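Local structure of cell division control protein 13 (Saccharomyces cerevisiae, 4HCE) at the interface of chains A and B. The protein maintains telomeres in budding yeast, its OB2 domain forming a dimer that is required for productive binding of Stn1. Numbering follows the deposited sequence. Chains: chain A/B, Cell division control protein 13.

The interface of chains A and B. Residues chain A 107, 109, 118-121; chain B 45, 56-60.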
loop_
_atom_site.group_PDB
_atom_site.type_symbol
_atom_site.label_atom_id
_atom_site.label_comp_id
_atom_site.label_asym_id
_atom_site.label_seq_id
_atom_site.Cartn_x
_atom_site.Cartn_y
_atom_site.Cartn_z
ATOM N N ARG A 107 15.513 -1.709 -1.970
ATOM C CA ARG A 107 14.815 -0.451 -2.239
ATOM C C ARG A 107 14.811 -0.219 -3.730
ATOM O O ARG A 107 15.881 -0.011 -4.327
ATOM C CB ARG A 107 15.533 0.752 -1.600
ATOM C CG ARG A 107 14.954 1.285 -0.316
ATOM C CD ARG A 107 13.943 2.405 -0.480
ATOM N NE ARG A 107 12.666 1.930 0.014
ATOM C CZ ARG A 107 11.732 2.645 0.637
ATOM N NH1 ARG A 107 11.878 3.930 0.892
ATOM N NH2 ARG A 107 10.624 2.032 1.017
ATOM N N LEU A 109 12.896 1.758 -7.237
ATOM C CA LEU A 109 12.060 2.771 -7.801
ATOM C C LEU A 109 10.991 2.020 -8.556
ATOM O O LEU A 109 11.237 1.425 -9.588
ATOM C CB LEU A 109 12.861 3.677 -8.724
ATOM C CG LEU A 109 12.018 4.763 -9.377
ATOM C CD1 LEU A 109 11.475 5.720 -8.321
ATOM C CD2 LEU A 109 12.861 5.494 -10.402
ATOM N N PRO A 118 3.445 8.714 -10.684
ATOM C CA PRO A 118 4.856 8.809 -10.357
ATOM C C PRO A 118 5.348 7.478 -9.818
ATOM O O PRO A 118 4.556 6.688 -9.290
ATOM C CB PRO A 118 4.898 9.882 -9.252
ATOM C CG PRO A 118 3.471 10.264 -8.983
ATOM C CD PRO A 118 2.606 9.193 -9.576
ATOM N N GLY A 119 6.646 7.231 -9.974
ATOM C CA GLY A 119 7.308 6.136 -9.292
ATOM C C GLY A 119 7.285 6.324 -7.780
ATOM O O GLY A 119 7.223 7.444 -7.268
ATOM N N MET A 120 7.308 5.206 -7.073
ATOM C CA MET A 120 7.406 5.188 -5.636
ATOM C C MET A 120 8.607 4.368 -5.215
ATOM O O MET A 120 8.873 3.306 -5.803
ATOM C CB MET A 120 6.160 4.555 -5.047
ATOM C CG MET A 120 4.929 5.434 -5.115
ATOM S SD MET A 120 3.533 4.601 -4.345
ATOM C CE MET A 120 3.301 3.312 -5.563
ATOM N N ALA A 121 9.323 4.847 -4.202
ATOM C CA ALA A 121 10.335 4.036 -3.552
ATOM C C ALA A 121 9.609 3.010 -2.695
ATOM O O ALA A 121 8.761 3.372 -1.887
ATOM C CB ALA A 121 11.277 4.885 -2.708
ATOM N N TYR B 45 -2.628 9.149 -3.431
ATOM C CA TYR B 45 -1.477 9.810 -2.845
ATOM C C TYR B 45 -1.661 11.300 -2.867
ATOM O O TYR B 45 -1.893 11.904 -3.922
ATOM C CB TYR B 45 -0.163 9.389 -3.533
ATOM C CG TYR B 45 -0.012 7.911 -3.426
ATOM C CD1 TYR B 45 0.184 7.328 -2.183
ATOM C CD2 TYR B 45 -0.176 7.078 -4.535
ATOM C CE1 TYR B 45 0.267 5.969 -2.031
ATOM C CE2 TYR B 45 -0.101 5.697 -4.397
ATOM C CZ TYR B 45 0.114 5.156 -3.136
ATOM O OH TYR B 45 0.217 3.796 -2.969
ATOM N N LYS B 56 9.912 13.628 -9.077
ATOM C CA LYS B 56 9.377 13.234 -7.776
ATOM C C LYS B 56 9.237 11.728 -7.635
ATOM O O LYS B 56 8.621 11.052 -8.459
ATOM C CB LYS B 56 8.050 13.938 -7.446
ATOM C CG LYS B 56 6.796 13.361 -8.094
ATOM C CD LYS B 56 5.547 13.804 -7.339
ATOM C CE LYS B 56 4.298 13.754 -8.204
ATOM N NZ LYS B 56 4.200 14.920 -9.129
ATOM N N VAL B 57 9.873 11.213 -6.596
ATOM C CA VAL B 57 9.645 9.853 -6.182
ATOM C C VAL B 57 8.781 9.929 -4.924
ATOM O O VAL B 57 9.188 10.486 -3.904
ATOM C CB VAL B 57 10.966 9.122 -5.887
ATOM C CG1 VAL B 57 10.681 7.742 -5.319
ATOM C CG2 VAL B 57 11.849 9.054 -7.137
ATOM N N LEU B 58 7.586 9.368 -5.006
ATOM C CA LEU B 58 6.689 9.352 -3.871
ATOM C C LEU B 58 7.199 8.366 -2.839
ATOM O O LEU B 58 7.650 7.264 -3.189
ATOM C CB LEU B 58 5.280 8.950 -4.311
ATOM C CG LEU B 58 4.517 9.890 -5.240
ATOM C CD1 LEU B 58 3.094 9.381 -5.441
ATOM C CD2 LEU B 58 4.528 11.281 -4.632
ATOM N N VAL B 59 7.139 8.761 -1.578
ATOM C CA VAL B 59 7.343 7.824 -0.487
ATOM C C VAL B 59 6.293 8.095 0.595
ATOM O O VAL B 59 6.410 9.048 1.368
ATOM C CB VAL B 59 8.856 7.694 -0.056
ATOM C CG1 VAL B 59 9.649 8.976 -0.251
ATOM C CG2 VAL B 59 9.049 7.112 1.329
ATOM N N PRO B 60 5.192 7.310 0.562
ATOM C CA PRO B 60 4.071 7.387 1.512
ATOM C C PRO B 60 4.566 7.339 2.942
ATOM O O PRO B 60 5.368 6.469 3.298
ATOM C CB PRO B 60 3.262 6.125 1.219
ATOM C CG PRO B 60 3.577 5.783 -0.207
ATOM C CD PRO B 60 4.948 6.322 -0.512
#
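Backbone hydrogen bonds join the chains here in a parallel beta bridge that pairs A:Met120 with B:Leu58. The amide N of B:Leu58 donates to A:Gly119 O over 3.0 Å and approaches in the carbonyl plane. One peptide unit further on, A:Ala121 N donates to B:Leu58 O at 3.1 Å, arriving nearly along the C=O axis (168° at the oxygen). B:Leu58 thus uses both its backbone N-H and its carbonyl on residues flanking A:Met120, which fixes the register of the two segments.

Apolar side chains pack around this bridge. Toward A:Leu109, B:Val57 turns both methyls to chain A: CG1, anti to the backbone N (chi1 174°), lies 3.9 Å from A:Ala121 CB, while CG2 meets A:Leu109 CD1 at 3.6 Å, the side chains crossing obliquely. Further along, the CG corner of the A:Pro118 ring meets B:Leu58 CD1 at 3.7 Å and also touches CE near the tip of the B:Lys56 chain. A:Met120 spans B:Leu58 and B:Tyr45. Its CG packs on B:Leu58 CB at 3.6 Å; chi2 of -178° then extends the chain to SD, which lies over the face of the B:Tyr45 ring at its hydroxyl end, 3.7 Å from CZ, the two side chains crossing at about a right angle.

On chain A the patch combines the start of strand 120-129 and the loop residues before it with strand 101-110 of the OB fold; on chain B it takes the loop 56-60 and strand 42-47 of the same fold. The two-fold axis repeats it with the chains exchanged, as expected for the OB2 dimer, of whose interface it is probably a part.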